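Local coordinates for uncharacterized protein RPA4348 (Rhodopseudomonas palustris, PDB 3DM8), which is of unknown function but has an NTF2-like, SnoaL-type fold and is a putative isomerase, at residues L13-Q21 against R61-Y72. Sequence-based numbering, arbitrary orientation.
Sequences LHRALNDRQ and RQIADSVRIYRY
The side-chain amide of Asn18 docks on the backbone of Ile69 at both ends: ND2 donates to Ile69 O at 2.8 Å, nearly straight (167°) and in the carbonyl plane, while OD1 accepts a weak bond from Ile69 N. The guanidinium of Arg68 lies with one face against this amide, and its NH2 gives a weak bond to Asn18 O. With alanine at position 18, Ile69 N and O are likely to lose these partners, and Arg68 the amide lying against it. One turn earlier, His14 ND1 bonds weakly to Tyr72 OH, the two rings slid apart with little overlap. Leu17 fills the middle, CD1 on Ile69 CD1 (3.6 Å) and CD2 touching both Ile63 CG2 and Ala64 CB. Beyond the helix end, the bent Arg20 chain lays its guanidinium over Ala64 CB and forms an end-on salt bridge, NH1 (2.6 Å) and NH2 (2.8 Å) both on Asp65 OD1, the planes 76° apart. Asp65 OD2 continues the network to Arg61 NH1; Arg61 also bridges to Glu58. Segment 13-19 crosses segment 61-66 at -50° and packs on strand 67-79, an edge strand within this chain paired with strand 83-94, helices against a curved sheet as in the NTF2-like fold.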
loop_
_atom_site.group_PDB
_atom_site.type_symbol
_atom_site.label_atom_id
_atom_site.label_comp_id
_atom_site.label_asym_id
_atom_site.label_seq_id
_atom_site.Cartn_x
_atom_site.Cartn_y
_atom_site.Cartn_z
ATOM N N LEU A 13 -12.325 10.358 11.323
ATOM C CA LEU A 13 -11.035 10.925 10.939
ATOM C C LEU A 13 -11.222 12.218 10.116
ATOM O O LEU A 13 -10.482 13.233 10.240
ATOM C CB LEU A 13 -10.258 9.877 10.143
ATOM C CG LEU A 13 -8.828 10.321 9.817
ATOM C CD1 LEU A 13 -7.986 10.582 11.101
ATOM C CD2 LEU A 13 -8.227 9.248 8.869
ATOM N N HIS A 14 -12.230 12.210 9.251
ATOM C CA HIS A 14 -12.583 13.411 8.473
ATOM C C HIS A 14 -12.894 14.595 9.366
ATOM O O HIS A 14 -12.399 15.732 9.174
ATOM C CB HIS A 14 -13.817 13.115 7.605
ATOM C CG HIS A 14 -14.231 14.249 6.728
ATOM N ND1 HIS A 14 -13.995 14.254 5.360
ATOM C CD2 HIS A 14 -14.910 15.387 6.998
ATOM C CE1 HIS A 14 -14.504 15.358 4.837
ATOM N NE2 HIS A 14 -15.031 16.076 5.815
ATOM N N ARG A 15 -13.728 14.334 10.357
ATOM C CA ARG A 15 -14.100 15.374 11.329
ATOM C C ARG A 15 -12.851 15.938 12.011
ATOM O O ARG A 15 -12.728 17.140 12.226
ATOM C CB ARG A 15 -15.071 14.835 12.395
ATOM C CG ARG A 15 -16.385 14.391 11.820
ATOM C CD ARG A 15 -17.417 14.375 12.901
ATOM N NE ARG A 15 -18.693 13.821 12.463
ATOM C CZ ARG A 15 -19.691 14.547 11.967
ATOM N NH1 ARG A 15 -19.557 15.861 11.806
ATOM N NH2 ARG A 15 -20.819 13.951 11.607
ATOM N N ALA A 16 -11.908 15.047 12.328
ATOM C CA ALA A 16 -10.752 15.440 13.111
ATOM C C ALA A 16 -9.842 16.250 12.203
ATOM O O ALA A 16 -9.401 17.352 12.562
ATOM C CB ALA A 16 -10.019 14.256 13.724
ATOM N N LEU A 17 -9.599 15.749 11.002
ATOM C CA LEU A 17 -8.596 16.384 10.143
ATOM C C LEU A 17 -9.102 17.680 9.562
ATOM O O LEU A 17 -8.344 18.650 9.388
ATOM C CB LEU A 17 -8.161 15.459 9.008
ATOM C CG LEU A 17 -7.479 14.172 9.449
ATOM C CD1 LEU A 17 -6.893 13.466 8.201
ATOM C CD2 LEU A 17 -6.435 14.328 10.553
ATOM N N ASN A 18 -10.392 17.712 9.241
ATOM C CA ASN A 18 -10.907 18.865 8.515
ATOM C C ASN A 18 -11.514 19.888 9.429
ATOM O O ASN A 18 -11.315 21.112 9.264
ATOM C CB ASN A 18 -11.836 18.465 7.374
ATOM C CG ASN A 18 -11.069 18.350 6.055
ATOM O OD1 ASN A 18 -9.881 18.007 6.065
ATOM N ND2 ASN A 18 -11.716 18.677 4.941
ATOM N N ASP A 19 -12.210 19.410 10.448
ATOM C CA ASP A 19 -12.965 20.345 11.328
ATOM C C ASP A 19 -12.351 20.514 12.706
ATOM O O ASP A 19 -12.870 21.253 13.546
ATOM C CB ASP A 19 -14.428 19.902 11.480
ATOM C CG ASP A 19 -15.181 19.934 10.181
ATOM O OD1 ASP A 19 -15.664 18.883 9.722
ATOM O OD2 ASP A 19 -15.269 21.013 9.580
ATOM N N ARG A 20 -11.250 19.818 12.926
ATOM C CA ARG A 20 -10.577 19.770 14.230
ATOM C C ARG A 20 -11.502 19.371 15.368
ATOM O O ARG A 20 -11.381 19.865 16.486
ATOM C CB ARG A 20 -9.908 21.091 14.578
ATOM C CG ARG A 20 -9.274 21.729 13.430
ATOM C CD ARG A 20 -8.207 20.859 12.806
ATOM N NE ARG A 20 -7.179 20.388 13.733
ATOM C CZ ARG A 20 -5.993 20.981 13.922
ATOM N NH1 ARG A 20 -5.106 20.439 14.741
ATOM N NH2 ARG A 20 -5.700 22.108 13.306
ATOM N N GLN A 21 -12.452 18.508 15.053
ATOM C CA GLN A 21 -13.364 17.938 16.036
ATOM C C GLN A 21 -12.991 16.478 16.220
ATOM O O GLN A 21 -13.251 15.668 15.350
ATOM C CB GLN A 21 -14.808 18.027 15.541
ATOM C CG GLN A 21 -15.394 19.415 15.442
ATOM C CD GLN A 21 -16.597 19.473 14.491
ATOM O OE1 GLN A 21 -17.072 18.439 13.971
ATOM N NE2 GLN A 21 -17.068 20.681 14.227
ATOM N N ARG A 61 -3.421 14.859 15.153
ATOM C CA ARG A 61 -3.424 16.318 15.444
ATOM C C ARG A 61 -2.402 17.021 14.535
ATOM O O ARG A 61 -2.668 18.048 13.942
ATOM C CB ARG A 61 -3.101 16.621 16.909
ATOM C CG ARG A 61 -3.086 18.096 17.262
ATOM C CD ARG A 61 -2.384 18.380 18.629
ATOM N NE ARG A 61 -0.950 18.159 18.541
ATOM C CZ ARG A 61 -0.140 18.911 17.807
ATOM N NH1 ARG A 61 -0.647 19.917 17.141
ATOM N NH2 ARG A 61 1.165 18.665 17.736
ATOM N N GLN A 62 -1.235 16.421 14.451
ATOM C CA GLN A 62 -0.176 16.938 13.588
ATOM C C GLN A 62 -0.573 16.924 12.111
ATOM O O GLN A 62 -0.311 17.863 11.362
ATOM C CB GLN A 62 1.078 16.121 13.775
ATOM C CG GLN A 62 1.691 16.266 15.122
ATOM C CD GLN A 62 2.851 15.293 15.293
ATOM O OE1 GLN A 62 2.679 14.085 15.307
ATOM N NE2 GLN A 62 4.042 15.828 15.401
ATOM N N ILE A 63 -1.220 15.857 11.685
ATOM C CA ILE A 63 -1.705 15.777 10.295
ATOM C C ILE A 63 -2.773 16.858 10.062
ATOM O O ILE A 63 -2.753 17.532 9.050
ATOM C CB ILE A 63 -2.306 14.372 9.925
ATOM C CG1 ILE A 63 -1.200 13.332 9.955
ATOM C CG2 ILE A 63 -2.953 14.436 8.552
ATOM C CD1 ILE A 63 -1.695 11.858 9.917
ATOM N N ALA A 64 -3.704 17.011 11.002
ATOM C CA ALA A 64 -4.792 18.000 10.858
ATOM C C ALA A 64 -4.235 19.411 10.690
ATOM O O ALA A 64 -4.775 20.253 9.981
ATOM C CB ALA A 64 -5.719 17.968 12.059
ATOM N N ASP A 65 -3.187 19.666 11.454
ATOM C CA ASP A 65 -2.474 20.957 11.425
ATOM C C ASP A 65 -1.839 21.224 10.082
ATOM O O ASP A 65 -1.779 22.369 9.639
ATOM C CB ASP A 65 -1.336 20.992 12.437
ATOM C CG ASP A 65 -1.781 21.390 13.800
ATOM O OD1 ASP A 65 -2.971 21.721 13.999
ATOM O OD2 ASP A 65 -0.919 21.397 14.697
ATOM N N SER A 66 -1.401 20.155 9.423
ATOM C CA SER A 66 -0.537 20.226 8.234
ATOM C C SER A 66 -1.273 20.278 6.895
ATOM O O SER A 66 -0.713 20.765 5.899
ATOM C CB SER A 66 0.400 19.026 8.168
ATOM O OG SER A 66 1.300 19.031 9.262
ATOM N N VAL A 67 -2.466 19.706 6.866
ATOM C CA VAL A 67 -3.213 19.515 5.622
ATOM C C VAL A 67 -4.706 19.767 5.772
ATOM O O VAL A 67 -5.280 19.671 6.846
ATOM C CB VAL A 67 -3.020 18.097 5.022
ATOM C CG1 VAL A 67 -1.542 17.788 4.734
ATOM C CG2 VAL A 67 -3.622 17.044 5.916
ATOM N N ARG A 68 -5.302 20.101 4.646
ATOM C CA ARG A 68 -6.736 20.025 4.456
ATOM C C ARG A 68 -7.049 19.225 3.204
ATOM O O ARG A 68 -6.558 19.513 2.117
ATOM C CB ARG A 68 -7.328 21.428 4.346
ATOM C CG ARG A 68 -8.753 21.466 3.872
ATOM C CD ARG A 68 -9.455 22.775 4.233
ATOM N NE ARG A 68 -10.865 22.485 4.503
ATOM C CZ ARG A 68 -11.438 22.547 5.703
ATOM N NH1 ARG A 68 -12.722 22.241 5.833
ATOM N NH2 ARG A 68 -10.737 22.930 6.763
ATOM N N ILE A 69 -7.912 18.237 3.401
ATOM C CA ILE A 69 -8.349 17.333 2.348
ATOM C C ILE A 69 -9.588 17.876 1.709
ATOM O O ILE A 69 -10.566 18.242 2.403
ATOM C CB ILE A 69 -8.652 15.923 2.906
ATOM C CG1 ILE A 69 -7.409 15.357 3.581
ATOM C CG2 ILE A 69 -9.127 15.008 1.789
ATOM C CD1 ILE A 69 -7.693 14.693 4.944
ATOM N N TYR A 70 -9.534 17.986 0.383
ATOM C CA TYR A 70 -10.659 18.517 -0.374
ATOM C C TYR A 70 -11.342 17.496 -1.290
ATOM O O TYR A 70 -12.484 17.697 -1.724
ATOM C CB TYR A 70 -10.256 19.757 -1.143
ATOM C CG TYR A 70 -9.274 19.576 -2.249
ATOM C CD1 TYR A 70 -9.686 19.257 -3.533
ATOM C CD2 TYR A 70 -7.918 19.758 -2.041
ATOM C CE1 TYR A 70 -8.783 19.106 -4.548
ATOM C CE2 TYR A 70 -7.054 19.655 -3.025
ATOM C CZ TYR A 70 -7.473 19.312 -4.292
ATOM O OH TYR A 70 -6.544 19.144 -5.269
ATOM N N ARG A 71 -10.672 16.371 -1.502
ATOM C CA ARG A 71 -11.249 15.284 -2.294
ATOM C C ARG A 71 -10.720 13.909 -1.895
ATOM O O ARG A 71 -9.568 13.765 -1.505
ATOM C CB ARG A 71 -11.063 15.561 -3.799
ATOM C CG ARG A 71 -12.079 14.878 -4.671
ATOM C CD ARG A 71 -12.228 15.600 -6.014
ATOM N N TYR A 72 -11.635 12.939 -1.873
ATOM C CA TYR A 72 -11.312 11.537 -1.625
ATOM C C TYR A 72 -11.694 10.695 -2.807
ATOM O O TYR A 72 -12.751 10.921 -3.389
ATOM C CB TYR A 72 -12.104 11.018 -0.448
ATOM C CG TYR A 72 -11.829 11.718 0.856
ATOM C CD1 TYR A 72 -12.272 13.016 1.081
ATOM C CD2 TYR A 72 -11.133 11.070 1.870
ATOM C CE1 TYR A 72 -12.025 13.665 2.306
ATOM C CE2 TYR A 72 -10.891 11.699 3.087
ATOM C CZ TYR A 72 -11.341 12.999 3.306
ATOM O OH TYR A 72 -11.076 13.614 4.532
#